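Local coordinates for protein SnoN,Epimerase SnoN (Streptomyces nogalater, PDB 5EP9) that is an iron- and 2-oxoglutarate-dependent epimerase of the nogalamycin biosynthetic pathway in Streptomyces nogalater, at residues A140-A145 against T223-G228; A156-V161 against S238-Y243; G171-V176 against T217-R222. One frame throughout, in Å; residues are numbered along the deposited sequence.

Contact 1: A140-A145 against T223-G228. With FE (Fe (III) ion), chain F; AKG (2-oxoglutaric acid), chain E; ACT (acetate ion), chain G.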
ATOM      1  N   ALA A 140       3.864  -1.508  13.918  1.00 33.24           N
ATOM      2  CA  ALA A 140       2.747  -1.608  14.823  1.00 32.70           C
ATOM      3  C   ALA A 140       1.355  -1.649  14.103  1.00 31.90           C
ATOM      4  O   ALA A 140       1.176  -1.109  13.008  1.00 31.38           O
ATOM      5  CB  ALA A 140       2.780  -0.453  15.817  1.00 34.03           C
ATOM      6  N   PRO A 141       0.379  -2.365  14.687  1.00 33.05           N
ATOM      7  CA  PRO A 141      -0.945  -2.503  14.096  1.00 30.95           C
ATOM      8  C   PRO A 141      -1.642  -1.167  13.854  1.00 30.22           C
ATOM      9  O   PRO A 141      -1.577  -0.283  14.643  1.00 29.06           O
ATOM     10  CB  PRO A 141      -1.744  -3.303  15.162  1.00 32.67           C
ATOM     11  CG  PRO A 141      -0.735  -3.930  16.024  1.00 34.06           C
ATOM     12  CD  PRO A 141       0.462  -3.042  16.032  1.00 34.20           C
ATOM     13  N   HIS A 142      -2.223  -1.011  12.685  1.00 30.55           N
ATOM     14  CA  HIS A 142      -2.928   0.181  12.364  1.00 29.79           C
ATOM     15  C   HIS A 142      -3.875  -0.127  11.240  1.00 29.11           C
ATOM     16  O   HIS A 142      -3.790  -1.169  10.595  1.00 29.93           O
ATOM     17  CB  HIS A 142      -1.940   1.277  11.981  1.00 30.09           C
ATOM     18  CG  HIS A 142      -1.191   0.969  10.715  1.00 29.65           C
ATOM     19  ND1 HIS A 142      -0.158   0.083  10.693  1.00 30.51           N
ATOM     20  CD2 HIS A 142      -1.393   1.333   9.433  1.00 28.63           C
ATOM     21  CE1 HIS A 142       0.297  -0.044   9.460  1.00 28.63           C
ATOM     22  NE2 HIS A 142      -0.388   0.757   8.685  1.00 29.40           N
ATOM     23  N   HIS A 143      -4.725   0.826  10.934  1.00 30.50           N
ATOM     24  CA  HIS A 143      -5.379   0.882   9.624  1.00 33.12           C
ATOM     25  C   HIS A 143      -5.048   2.125   8.885  1.00 31.78           C
ATOM     26  O   HIS A 143      -4.604   3.045   9.454  1.00 30.25           O
ATOM     27  CB  HIS A 143      -6.869   0.644   9.641  1.00 37.43           C
ATOM     28  CG  HIS A 143      -7.643   1.625  10.405  1.00 44.05           C
ATOM     29  ND1 HIS A 143      -7.737   1.576  11.767  1.00 50.22           N
ATOM     30  CD2 HIS A 143      -8.424   2.645   9.992  1.00 51.37           C
ATOM     31  CE1 HIS A 143      -8.582   2.505  12.164  1.00 58.02           C
ATOM     32  NE2 HIS A 143      -9.019   3.168  11.102  1.00 57.22           N
ATOM     33  N   ASP A 144      -5.179   2.107   7.573  1.00 31.10           N
ATOM     34  CA  ASP A 144      -4.486   3.160   6.796  1.00 32.12           C
ATOM     35  C   ASP A 144      -5.354   4.402   6.588  1.00 32.94           C
ATOM     36  O   ASP A 144      -4.840   5.499   6.399  1.00 31.82           O
ATOM     37  CB  ASP A 144      -4.062   2.602   5.390  1.00 30.94           C
ATOM     38  CG  ASP A 144      -3.083   1.524   5.438  1.00 29.27           C
ATOM     39  OD1 ASP A 144      -2.127   1.563   6.265  1.00 29.80           O
ATOM     40  OD2 ASP A 144      -3.200   0.676   4.530  1.00 29.64           O
ATOM     41  N   ALA A 145      -6.670   4.208   6.639  1.00 33.65           N
ATOM     42  CA  ALA A 145      -7.636   5.252   6.201  1.00 36.33           C
ATOM     43  C   ALA A 145      -7.493   6.624   6.793  1.00 39.13           C
ATOM     44  O   ALA A 145      -7.612   7.634   6.119  1.00 38.38           O
ATOM     45  CB  ALA A 145      -9.094   4.814   6.404  1.00 35.58           C
ATOM     46  N   THR A 223      -8.705  -2.210   7.036  1.00 30.33           N
ATOM     47  CA  THR A 223      -8.208  -3.473   7.593  1.00 28.50           C
ATOM     48  C   THR A 223      -7.030  -3.233   8.521  1.00 29.39           C
ATOM     49  O   THR A 223      -6.076  -2.578   8.137  1.00 28.01           O
ATOM     50  CB  THR A 223      -7.803  -4.397   6.503  1.00 27.34           C
ATOM     51  OG1 THR A 223      -8.950  -4.664   5.686  1.00 26.40           O
ATOM     52  CG2 THR A 223      -7.236  -5.707   7.048  1.00 26.04           C
ATOM     53  N   VAL A 224      -7.096  -3.769   9.734  1.00 29.12           N
ATOM     54  CA  VAL A 224      -5.997  -3.667  10.658  1.00 28.23           C
ATOM     55  C   VAL A 224      -4.889  -4.617  10.206  1.00 27.41           C
ATOM     56  O   VAL A 224      -5.144  -5.763   9.869  1.00 27.06           O
ATOM     57  CB  VAL A 224      -6.430  -4.033  12.112  1.00 29.50           C
ATOM     58  CG1 VAL A 224      -5.229  -4.043  13.037  1.00 30.29           C
ATOM     59  CG2 VAL A 224      -7.445  -3.045  12.624  1.00 29.79           C
ATOM     60  N   HIS A 225      -3.675  -4.093  10.167  1.00 26.67           N
ATOM     61  CA  HIS A 225      -2.530  -4.813   9.712  1.00 25.67           C
ATOM     62  C   HIS A 225      -1.294  -4.331  10.420  1.00 25.31           C
ATOM     63  O   HIS A 225      -1.212  -3.256  10.976  1.00 26.03           O
ATOM     64  CB  HIS A 225      -2.323  -4.747   8.202  1.00 27.72           C
ATOM     65  CG  HIS A 225      -2.198  -3.344   7.651  1.00 27.66           C
ATOM     66  ND1 HIS A 225      -3.268  -2.508   7.606  1.00 29.00           N
ATOM     67  CD2 HIS A 225      -1.142  -2.630   7.217  1.00 28.31           C
ATOM     68  CE1 HIS A 225      -2.870  -1.319   7.178  1.00 30.44           C
ATOM     69  NE2 HIS A 225      -1.601  -1.389   6.863  1.00 29.98           N
ATOM     70  N   SER A 226      -0.330  -5.229  10.449  1.00 26.38           N
ATOM     71  CA  SER A 226       0.963  -4.981  11.057  1.00 26.78           C
ATOM     72  C   SER A 226       2.029  -5.748  10.295  1.00 26.93           C
ATOM     73  O   SER A 226       1.726  -6.470   9.355  1.00 29.43           O
ATOM     74  CB  SER A 226       0.933  -5.485  12.530  1.00 26.57           C
ATOM     75  OG  SER A 226       0.890  -6.872  12.572  1.00 25.10           O
ATOM     76  N   ALA A 227       3.258  -5.703  10.768  1.00 27.11           N
ATOM     77  CA  ALA A 227       4.314  -6.462  10.161  1.00 27.87           C
ATOM     78  C   ALA A 227       5.379  -6.733  11.151  1.00 28.96           C
ATOM     79  O   ALA A 227       5.646  -5.910  12.075  1.00 30.34           O
ATOM     80  CB  ALA A 227       4.933  -5.714   8.924  1.00 27.57           C
ATOM     81  N   GLY A 228       6.046  -7.853  10.948  1.00 29.14           N
ATOM     82  CA  GLY A 228       7.148  -8.236  11.876  1.00 29.96           C
ATOM     83  C   GLY A 228       8.386  -7.408  11.636  1.00 30.32           C
ATOM     84  O   GLY A 228       8.524  -6.672  10.644  1.00 28.32           O
TER
HETATM   85 FE    FE F 302      -0.491   0.392   6.546  1.00 26.24          FE
HETATM   86  C1  AKG E 301       0.794  -0.573   4.366  1.00 33.71           C
HETATM   87  O1  AKG E 301      -0.307   0.019   4.507  1.00 31.00           O
HETATM   88  O2  AKG E 301       1.195  -0.982   3.249  1.00 32.30           O
HETATM   89  C2  AKG E 301       1.635  -0.855   5.553  1.00 36.04           C
HETATM   90  O5  AKG E 301       1.242  -0.475   6.675  1.00 33.13           O
HETATM   91  C3  AKG E 301       2.973  -1.594   5.318  1.00 34.63           C
HETATM   92  C4  AKG E 301       3.729  -2.037   6.567  1.00 35.26           C
HETATM   93  C5  AKG E 301       5.052  -2.730   6.330  1.00 34.00           C
HETATM   94  O3  AKG E 301       5.410  -2.980   5.165  1.00 35.19           O
HETATM   95  O4  AKG E 301       5.801  -3.007   7.317  1.00 29.84           O
HETATM   96  C   ACT G 303      -1.505  -8.129  14.444  1.00 39.48           C
HETATM   97  O   ACT G 303      -0.337  -7.769  14.597  1.00 40.08           O
HETATM   98  OXT ACT G 303      -1.922  -9.165  15.017  1.00 50.73           O
HETATM   99  CH3 ACT G 303      -2.380  -7.321  13.538  1.00 40.18           C
HETATM  100  O   HOH W   1      -5.823  -0.593   6.333  1.00 27.25           O
HETATM  101  O   HOH W   2       0.715   2.062   6.232  1.00 24.27           O
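H142 and H225 form an antiparallel hydrogen-bonded pair: strands 140-142 and 225-227 approach to 4.7 Å with their directions 161° apart, H142 N bonds H225 O at 3.0 Å, and H225 N returns the bond to H142 O. The strands belong to the smaller sheet of a double-stranded beta-helix of the cupin type; H142 and H225 on them, with D144 just past the first, form the His-X-Asp...His facial triad. The chain is an engineered fusion: 140-145 lies in the first SnoN part (14-202), 223-228 in the second (203-305).

Both imidazoles leave the same face of the sheet and cross obliquely, planes at 59°, with both NE2 atoms on the iron. Each ring is held against rotation from behind: H142 ND1 donates in its ring plane to A140 O at 2.9 Å, and H225 ND1 likewise to T223 O. The iron is 2.2 Å from H142 NE2, 2.1 Å from H225 NE2 and 2.0 Å from D144 OD1; O1 and O5 of 2-oxoglutarate and a water make six ligands. D144 OD2 is hydrogen-bonded to H219 NE2. A second water ties the segments together, accepting from D144 N and donating to T223 O at 2.7 Å.

Contact 2: A156-V161 against S238-Y243. With AKG (2-oxoglutaric acid), chain E.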
ATOM      1  N   ALA A 156     -10.362   3.132   0.096  1.00 30.43           N
ATOM      2  CA  ALA A 156      -9.097   2.971  -0.591  1.00 29.47           C
ATOM      3  C   ALA A 156      -8.516   1.594  -0.353  1.00 30.51           C
ATOM      4  O   ALA A 156      -8.948   0.788   0.523  1.00 28.51           O
ATOM      5  CB  ALA A 156      -8.147   4.020  -0.150  1.00 28.78           C
ATOM      6  N   LEU A 157      -7.581   1.273  -1.183  1.00 29.71           N
ATOM      7  CA  LEU A 157      -6.845  -0.014  -1.035  1.00 29.69           C
ATOM      8  C   LEU A 157      -5.369   0.078  -1.436  1.00 28.95           C
ATOM      9  O   LEU A 157      -4.992   0.891  -2.309  1.00 28.09           O
ATOM     10  CB  LEU A 157      -7.504  -1.164  -1.758  1.00 30.50           C
ATOM     11  CG  LEU A 157      -7.398  -1.280  -3.248  1.00 32.02           C
ATOM     12  CD1 LEU A 157      -8.066  -2.593  -3.681  1.00 33.54           C
ATOM     13  CD2 LEU A 157      -8.253  -0.190  -3.840  1.00 33.83           C
ATOM     14  N   THR A 158      -4.586  -0.802  -0.823  1.00 27.63           N
ATOM     15  CA  THR A 158      -3.158  -0.808  -0.952  1.00 27.57           C
ATOM     16  C   THR A 158      -2.646  -2.145  -1.568  1.00 27.29           C
ATOM     17  O   THR A 158      -3.002  -3.177  -1.108  1.00 28.84           O
ATOM     18  CB  THR A 158      -2.513  -0.535   0.385  1.00 27.58           C
ATOM     19  OG1 THR A 158      -2.886   0.767   0.846  1.00 25.91           O
ATOM     20  CG2 THR A 158      -0.991  -0.669   0.312  1.00 27.98           C
ATOM     21  N   ALA A 159      -1.842  -2.069  -2.630  1.00 25.51           N
ATOM     22  CA  ALA A 159      -1.109  -3.209  -3.194  1.00 25.26           C
ATOM     23  C   ALA A 159       0.320  -3.248  -2.667  1.00 25.40           C
ATOM     24  O   ALA A 159       1.074  -2.302  -2.860  1.00 26.14           O
ATOM     25  CB  ALA A 159      -1.059  -3.114  -4.696  1.00 26.80           C
ATOM     26  N   TRP A 160       0.671  -4.320  -1.953  1.00 25.58           N
ATOM     27  CA  TRP A 160       1.992  -4.459  -1.355  1.00 26.41           C
ATOM     28  C   TRP A 160       2.671  -5.581  -2.116  1.00 27.35           C
ATOM     29  O   TRP A 160       2.223  -6.728  -2.080  1.00 27.50           O
ATOM     30  CB  TRP A 160       1.846  -4.805   0.121  1.00 26.69           C
ATOM     31  CG  TRP A 160       3.016  -4.681   1.067  1.00 25.44           C
ATOM     32  CD1 TRP A 160       3.190  -3.708   2.008  1.00 25.30           C
ATOM     33  CD2 TRP A 160       4.076  -5.605   1.238  1.00 24.73           C
ATOM     34  NE1 TRP A 160       4.302  -3.969   2.746  1.00 26.40           N
ATOM     35  CE2 TRP A 160       4.918  -5.081   2.243  1.00 25.10           C
ATOM     36  CE3 TRP A 160       4.504  -6.742   0.510  1.00 26.65           C
ATOM     37  CZ2 TRP A 160       6.051  -5.721   2.668  1.00 26.46           C
ATOM     38  CZ3 TRP A 160       5.692  -7.408   0.930  1.00 27.12           C
ATOM     39  CH2 TRP A 160       6.430  -6.895   2.019  1.00 26.73           C
ATOM     40  N   VAL A 161       3.717  -5.220  -2.839  1.00 27.08           N
ATOM     41  CA  VAL A 161       4.332  -6.168  -3.811  1.00 26.41           C
ATOM     42  C   VAL A 161       5.683  -6.583  -3.268  1.00 26.29           C
ATOM     43  O   VAL A 161       6.556  -5.700  -3.047  1.00 26.48           O
ATOM     44  CB  VAL A 161       4.488  -5.492  -5.204  1.00 27.32           C
ATOM     45  CG1 VAL A 161       5.121  -6.401  -6.200  1.00 27.38           C
ATOM     46  CG2 VAL A 161       3.145  -5.045  -5.687  1.00 28.50           C
ATOM     47  N   SER A 238      10.120  -4.104  -0.955  1.00 26.42           N
ATOM     48  CA  SER A 238       8.781  -4.205  -1.505  1.00 26.73           C
ATOM     49  C   SER A 238       8.358  -2.850  -1.935  1.00 26.64           C
ATOM     50  O   SER A 238       8.993  -1.825  -1.572  1.00 26.51           O
ATOM     51  CB  SER A 238       7.782  -4.739  -0.421  1.00 28.04           C
ATOM     52  OG  SER A 238       7.775  -3.900   0.725  1.00 28.44           O
ATOM     53  N   THR A 239       7.231  -2.823  -2.594  1.00 25.84           N
ATOM     54  CA  THR A 239       6.557  -1.573  -2.805  1.00 27.58           C
ATOM     55  C   THR A 239       5.157  -1.611  -2.247  1.00 27.41           C
ATOM     56  O   THR A 239       4.537  -2.644  -2.311  1.00 27.31           O
ATOM     57  CB  THR A 239       6.471  -1.177  -4.323  1.00 28.79           C
ATOM     58  OG1 THR A 239       5.720  -2.166  -5.020  1.00 28.24           O
ATOM     59  CG2 THR A 239       7.846  -1.064  -4.923  1.00 28.49           C
ATOM     60  N   SER A 240       4.649  -0.417  -1.940  1.00 27.24           N
ATOM     61  CA  SER A 240       3.290  -0.219  -1.470  1.00 28.86           C
ATOM     62  C   SER A 240       2.617   0.925  -2.181  1.00 28.59           C
ATOM     63  O   SER A 240       3.095   2.043  -2.158  1.00 28.88           O
ATOM     64  CB  SER A 240       3.326   0.019   0.062  1.00 30.17           C
ATOM     65  OG  SER A 240       2.079  -0.052   0.583  1.00 32.17           O
ATOM     66  N   ALA A 241       1.555   0.604  -2.893  1.00 27.42           N
ATOM     67  CA  ALA A 241       0.851   1.558  -3.672  1.00 28.89           C
ATOM     68  C   ALA A 241      -0.581   1.696  -3.184  1.00 28.04           C
ATOM     69  O   ALA A 241      -1.281   0.714  -3.053  1.00 29.04           O
ATOM     70  CB  ALA A 241       0.833   1.164  -5.157  1.00 30.15           C
ATOM     71  N   VAL A 242      -1.011   2.929  -3.014  1.00 28.08           N
ATOM     72  CA  VAL A 242      -2.379   3.281  -2.598  1.00 27.73           C
ATOM     73  C   VAL A 242      -3.180   3.758  -3.820  1.00 28.02           C
ATOM     74  O   VAL A 242      -2.743   4.606  -4.555  1.00 29.00           O
ATOM     75  CB  VAL A 242      -2.335   4.403  -1.543  1.00 27.99           C
ATOM     76  CG1 VAL A 242      -3.727   4.822  -1.123  1.00 27.70           C
ATOM     77  CG2 VAL A 242      -1.518   3.949  -0.325  1.00 28.06           C
ATOM     78  N   TYR A 243      -4.249   3.057  -4.051  1.00 27.41           N
ATOM     79  CA  TYR A 243      -5.253   3.362  -5.040  1.00 28.25           C
ATOM     80  C   TYR A 243      -6.575   3.873  -4.374  1.00 29.18           C
ATOM     81  O   TYR A 243      -6.989   3.425  -3.277  1.00 27.09           O
ATOM     82  CB  TYR A 243      -5.585   2.128  -5.837  1.00 29.03           C
ATOM     83  CG  TYR A 243      -4.346   1.517  -6.448  1.00 29.83           C
ATOM     84  CD1 TYR A 243      -3.665   2.178  -7.450  1.00 31.05           C
ATOM     85  CD2 TYR A 243      -3.800   0.333  -5.979  1.00 29.34           C
ATOM     86  CE1 TYR A 243      -2.510   1.664  -8.007  1.00 31.50           C
ATOM     87  CE2 TYR A 243      -2.639  -0.183  -6.563  1.00 29.09           C
ATOM     88  CZ  TYR A 243      -1.995   0.469  -7.549  1.00 29.60           C
ATOM     89  OH  TYR A 243      -0.853  -0.048  -8.123  1.00 30.41           O
TER
HETATM   90  C1  AKG E 301       0.794  -0.573   4.366  1.00 33.71           C
HETATM   91  O1  AKG E 301      -0.307   0.019   4.507  1.00 31.00           O
HETATM   92  O2  AKG E 301       1.195  -0.982   3.249  1.00 32.30           O
HETATM   93  C2  AKG E 301       1.635  -0.855   5.553  1.00 36.04           C
HETATM   94  O5  AKG E 301       1.242  -0.475   6.675  1.00 33.13           O
HETATM   95  C3  AKG E 301       2.973  -1.594   5.318  1.00 34.63           C
HETATM   96  C4  AKG E 301       3.729  -2.037   6.567  1.00 35.26           C
HETATM   97  C5  AKG E 301       5.052  -2.730   6.330  1.00 34.00           C
HETATM   98  O3  AKG E 301       5.410  -2.980   5.165  1.00 35.19           O
HETATM   99  O4  AKG E 301       5.801  -3.007   7.317  1.00 29.84           O
HETATM  100  O   HOH W   3       3.070  -1.529  -5.163  1.00 28.67           O
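The 2-oxoglutarate pocket of the double-stranded beta-helix has part of its lining here, where W160 and S240 pair in the larger antiparallel sheet. Segment 156-161 belongs to the first SnoN part of the fused chain (14-202) and 238-243 to the second (203-305). L157, A159 and V161 make hydrogen-bonded pairs with Y243, A241 and T239, six backbone bonds in all; T158-V242 and W160-S240 are the non-hydrogen-bonded pairs between them.

T158, W160 and S240 lie on the face of the sheet that meets the cosubstrate. W160 has CG anti to the backbone N (chi1 -165°), and its NE1 donates to O3 of 2-oxoglutarate at 2.8 Å, the angle at hydrogen being 161°. Near the opposite end of the cosubstrate, S240 OG donates to O2 at 3.0 Å, with T158 CG2 packed beside that hydroxyl. S238 lies over one face of the indole: its CB makes a CH-pi contact 3.5 Å from the centroid of the six-membered ring, while OG sits nearer the rim, 3.2 Å from W160 CZ2.

On the other face of the sheet, with L157, V161, T239 and A241, A159 CB meets the edge of the Y243 ring at CE2, 3.8 Å away, and Y243 OH bonds A101 O. I106 of helix 104-114 packs against A159, V161 and Y243. One face lining the cosubstrate site and the other backed by a helix is the arrangement typical of the major sheet in 2-oxoglutarate-dependent oxygenases.

Contact 3: G171-V176 against T217-R222. With AKG (2-oxoglutaric acid), chain E.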
ATOM      1  N   GLY A 171       9.799 -10.190   8.035  1.00 31.17           N
ATOM      2  CA  GLY A 171       8.853  -9.102   8.342  1.00 29.05           C
ATOM      3  C   GLY A 171       7.615  -9.043   7.495  1.00 27.58           C
ATOM      4  O   GLY A 171       7.233  -7.949   7.025  1.00 28.14           O
ATOM      5  N   CYS A 172       7.052 -10.167   7.140  1.00 26.48           N
ATOM      6  CA  CYS A 172       5.847 -10.159   6.356  1.00 27.17           C
ATOM      7  C   CYS A 172       4.760  -9.532   7.182  1.00 27.61           C
ATOM      8  O   CYS A 172       4.905  -9.317   8.395  1.00 28.47           O
ATOM      9  CB  CYS A 172       5.434 -11.559   5.846  1.00 28.01           C
ATOM     10  SG  CYS A 172       4.780 -12.638   7.138  1.00 28.92           S
ATOM     11  N   MET A 173       3.633  -9.321   6.530  1.00 27.90           N
ATOM     12  CA  MET A 173       2.450  -8.684   7.170  1.00 29.47           C
ATOM     13  C   MET A 173       1.508  -9.677   7.837  1.00 28.21           C
ATOM     14  O   MET A 173       1.433 -10.830   7.437  1.00 28.34           O
ATOM     15  CB  MET A 173       1.691  -7.795   6.181  1.00 30.31           C
ATOM     16  CG  MET A 173       2.586  -6.616   5.708  1.00 33.41           C
ATOM     17  SD  MET A 173       1.689  -5.082   5.353  1.00 44.30           S
ATOM     18  CE  MET A 173       1.215  -5.641   3.789  1.00 40.83           C
ATOM     19  N   THR A 174       0.759  -9.126   8.782  1.00 27.12           N
ATOM     20  CA  THR A 174      -0.365  -9.782   9.458  1.00 26.87           C
ATOM     21  C   THR A 174      -1.584  -8.898   9.303  1.00 26.81           C
ATOM     22  O   THR A 174      -1.490  -7.686   9.435  1.00 28.09           O
ATOM     23  CB  THR A 174      -0.021  -9.974  10.927  1.00 27.17           C
ATOM     24  OG1 THR A 174       1.105 -10.861  10.989  1.00 27.68           O
ATOM     25  CG2 THR A 174      -1.189 -10.539  11.773  1.00 26.71           C
ATOM     26  N   PHE A 175      -2.729  -9.523   9.034  1.00 26.13           N
ATOM     27  CA  PHE A 175      -3.965  -8.841   8.840  1.00 26.20           C
ATOM     28  C   PHE A 175      -5.014  -9.369   9.796  1.00 26.98           C
ATOM     29  O   PHE A 175      -4.947 -10.545  10.220  1.00 25.71           O
ATOM     30  CB  PHE A 175      -4.488  -9.072   7.408  1.00 27.99           C
ATOM     31  CG  PHE A 175      -3.523  -8.666   6.334  1.00 28.79           C
ATOM     32  CD1 PHE A 175      -3.491  -7.396   5.843  1.00 31.12           C
ATOM     33  CD2 PHE A 175      -2.687  -9.583   5.806  1.00 30.09           C
ATOM     34  CE1 PHE A 175      -2.584  -7.021   4.795  1.00 31.59           C
ATOM     35  CE2 PHE A 175      -1.780  -9.246   4.804  1.00 34.57           C
ATOM     36  CZ  PHE A 175      -1.745  -7.941   4.295  1.00 32.62           C
ATOM     37  N   VAL A 176      -5.980  -8.535  10.183  1.00 27.91           N
ATOM     38  CA  VAL A 176      -7.106  -9.040  11.076  1.00 27.54           C
ATOM     39  C   VAL A 176      -8.331  -9.158  10.225  1.00 28.33           C
ATOM     40  O   VAL A 176      -8.919  -8.140   9.844  1.00 29.88           O
ATOM     41  CB  VAL A 176      -7.384  -8.072  12.192  1.00 27.92           C
ATOM     42  CG1 VAL A 176      -8.493  -8.606  13.062  1.00 28.52           C
ATOM     43  CG2 VAL A 176      -6.154  -7.847  13.050  1.00 28.53           C
ATOM     44  N   THR A 217      -0.041  -8.629  -1.871  1.00 25.19           N
ATOM     45  CA  THR A 217      -1.316  -8.521  -1.188  1.00 26.25           C
ATOM     46  C   THR A 217      -2.023  -7.235  -1.627  1.00 26.23           C
ATOM     47  O   THR A 217      -1.373  -6.269  -2.025  1.00 23.29           O
ATOM     48  CB  THR A 217      -1.186  -8.548   0.310  1.00 25.86           C
ATOM     49  OG1 THR A 217      -0.222  -7.578   0.764  1.00 27.11           O
ATOM     50  CG2 THR A 217      -0.741  -9.919   0.786  1.00 27.52           C
ATOM     51  N   PHE A 218      -3.355  -7.286  -1.535  1.00 26.52           N
ATOM     52  CA  PHE A 218      -4.193  -6.117  -1.490  1.00 27.61           C
ATOM     53  C   PHE A 218      -4.860  -6.048  -0.149  1.00 29.05           C
ATOM     54  O   PHE A 218      -5.351  -7.064   0.367  1.00 31.62           O
ATOM     55  CB  PHE A 218      -5.254  -6.176  -2.545  1.00 30.05           C
ATOM     56  CG  PHE A 218      -4.721  -6.092  -3.956  1.00 31.89           C
ATOM     57  CD1 PHE A 218      -4.378  -7.229  -4.614  1.00 33.20           C
ATOM     58  CD2 PHE A 218      -4.553  -4.848  -4.564  1.00 32.98           C
ATOM     59  CE1 PHE A 218      -3.873  -7.178  -5.904  1.00 36.68           C
ATOM     60  CE2 PHE A 218      -4.100  -4.780  -5.863  1.00 35.76           C
ATOM     61  CZ  PHE A 218      -3.761  -5.950  -6.553  1.00 35.10           C
ATOM     62  N   HIS A 219      -4.844  -4.868   0.465  1.00 28.63           N
ATOM     63  CA  HIS A 219      -5.652  -4.651   1.672  1.00 27.75           C
ATOM     64  C   HIS A 219      -6.440  -3.357   1.656  1.00 27.19           C
ATOM     65  O   HIS A 219      -5.962  -2.262   1.288  1.00 24.94           O
ATOM     66  CB  HIS A 219      -4.826  -4.839   2.954  1.00 26.74           C
ATOM     67  CG  HIS A 219      -3.847  -3.773   3.234  1.00 26.47           C
ATOM     68  ND1 HIS A 219      -2.567  -3.799   2.737  1.00 27.41           N
ATOM     69  CD2 HIS A 219      -3.920  -2.680   4.024  1.00 26.89           C
ATOM     70  CE1 HIS A 219      -1.887  -2.772   3.224  1.00 26.74           C
ATOM     71  NE2 HIS A 219      -2.688  -2.073   3.988  1.00 28.51           N
ATOM     72  N   HIS A 220      -7.619  -3.493   2.201  1.00 26.20           N
ATOM     73  CA  HIS A 220      -8.566  -2.381   2.420  1.00 26.91           C
ATOM     74  C   HIS A 220      -8.041  -1.386   3.451  1.00 26.06           C
ATOM     75  O   HIS A 220      -7.362  -1.706   4.387  1.00 25.23           O
ATOM     76  CB  HIS A 220      -9.922  -2.995   2.866  1.00 27.84           C
ATOM     77  CG  HIS A 220     -11.100  -2.061   2.871  1.00 28.90           C
ATOM     78  ND1 HIS A 220     -11.318  -1.111   3.858  1.00 28.27           N
ATOM     79  CD2 HIS A 220     -12.182  -2.012   2.061  1.00 28.71           C
ATOM     80  CE1 HIS A 220     -12.434  -0.468   3.606  1.00 28.47           C
ATOM     81  NE2 HIS A 220     -13.002  -1.028   2.565  1.00 29.47           N
ATOM     82  N   ALA A 221      -8.396  -0.144   3.254  1.00 27.44           N
ATOM     83  CA  ALA A 221      -7.942   0.976   4.084  1.00 28.38           C
ATOM     84  C   ALA A 221      -8.429   0.929   5.543  1.00 30.05           C
ATOM     85  O   ALA A 221      -7.898   1.657   6.376  1.00 29.40           O
ATOM     86  CB  ALA A 221      -8.434   2.284   3.450  1.00 28.96           C
ATOM     87  N   ARG A 222      -9.465   0.156   5.786  1.00 30.32           N
ATOM     88  CA  ARG A 222      -9.972  -0.082   7.154  0.50 32.04           C
ATOM     89  C   ARG A 222      -9.474  -1.404   7.795  1.00 32.33           C
ATOM     90  O   ARG A 222      -9.733  -1.662   8.966  1.00 30.20           O
ATOM     91  CB  ARG A 222     -11.505   0.047   7.239  0.50 34.05           C
ATOM     92  CG  ARG A 222     -12.028   1.496   7.014  0.50 35.79           C
ATOM     93  CD  ARG A 222     -13.464   1.841   7.399  0.50 39.36           C
ATOM     94  NE  ARG A 222     -13.808   1.547   8.784  0.50 40.68           N
ATOM     95  CZ  ARG A 222     -13.868   2.440   9.740  0.50 42.91           C
ATOM     96  NH1 ARG A 222     -13.626   3.729   9.501  0.50 41.71           N
ATOM     97  NH2 ARG A 222     -14.192   2.021  10.954  0.50 43.95           N
TER
HETATM   98  C1  AKG E 301       0.794  -0.573   4.366  1.00 33.71           C
HETATM   99  O1  AKG E 301      -0.307   0.019   4.507  1.00 31.00           O
HETATM  100  O2  AKG E 301       1.195  -0.982   3.249  1.00 32.30           O
HETATM  101  C2  AKG E 301       1.635  -0.855   5.553  1.00 36.04           C
HETATM  102  O5  AKG E 301       1.242  -0.475   6.675  1.00 33.13           O
HETATM  103  C3  AKG E 301       2.973  -1.594   5.318  1.00 34.63           C
HETATM  104  C4  AKG E 301       3.729  -2.037   6.567  1.00 35.26           C
HETATM  105  C5  AKG E 301       5.052  -2.730   6.330  1.00 34.00           C
HETATM  106  O3  AKG E 301       5.410  -2.980   5.165  1.00 35.19           O
HETATM  107  O4  AKG E 301       5.801  -3.007   7.317  1.00 29.84           O
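F175 and H219 meet at about a right angle as side chains, with ring planes 53° apart and centroids 5.6 Å from each other, neither stacked nor edge-to-face. They bridge the two facing sheets of the double-stranded beta-helix: strand 173-175 of the smaller one, in the first SnoN part of this fusion (14-202), and strand 217-220 of the larger, in the second (203-305). The strand axes stay 10.2 Å apart, and side chains alone span the gap.

F175 CE1 comes to 3.6 Å from H219 CB, while the ND1 of H219 lies in the plane of the phenyl ring at its edge. F175 and T217 come tip to tip, F175 CZ lying 3.9 Å from T217 OG1. Y45 stacks on the F175 ring. M173 bends at its second and third torsions; its CE approaches T217 OG1, and its SD stands oblique to the H219 ring.

Besides its bond to D144, H219 NE2 makes a weak one to O1 of 2-oxoglutarate at 3.2 Å, the angle at hydrogen only 130°. An alanine here would keep the CB against F175 but would probably leave D144 OD2 without this donor, lose the weak bond to O1 and open a gap between F175, M173 and the cosubstrate. M173 SD packs against C3 of the cosubstrate at 3.7 Å.

Along the chain the segments run 140-145, 156-161, 171-176, 217-222, 223-228 and 238-243, so contacts 1 and 2 interlock and contact 3 falls within both. Every contact joins the first SnoN part to the second. Contact 1 lies in the four-stranded sheet, contact 2 in the seven-stranded one, their centres about 13 Å apart. Contact 3 spans between the sheets, its centre about 7 Å from that of contact 1 and about 10 Å from that of contact 2: strand 173-175 borders strand 225-227, and strand 216-220 borders strand 157-162. Iron ligands from the smaller sheet, cosubstrate donors of the larger and the side chains bridging them thus surround one 2-oxoglutarate pocket.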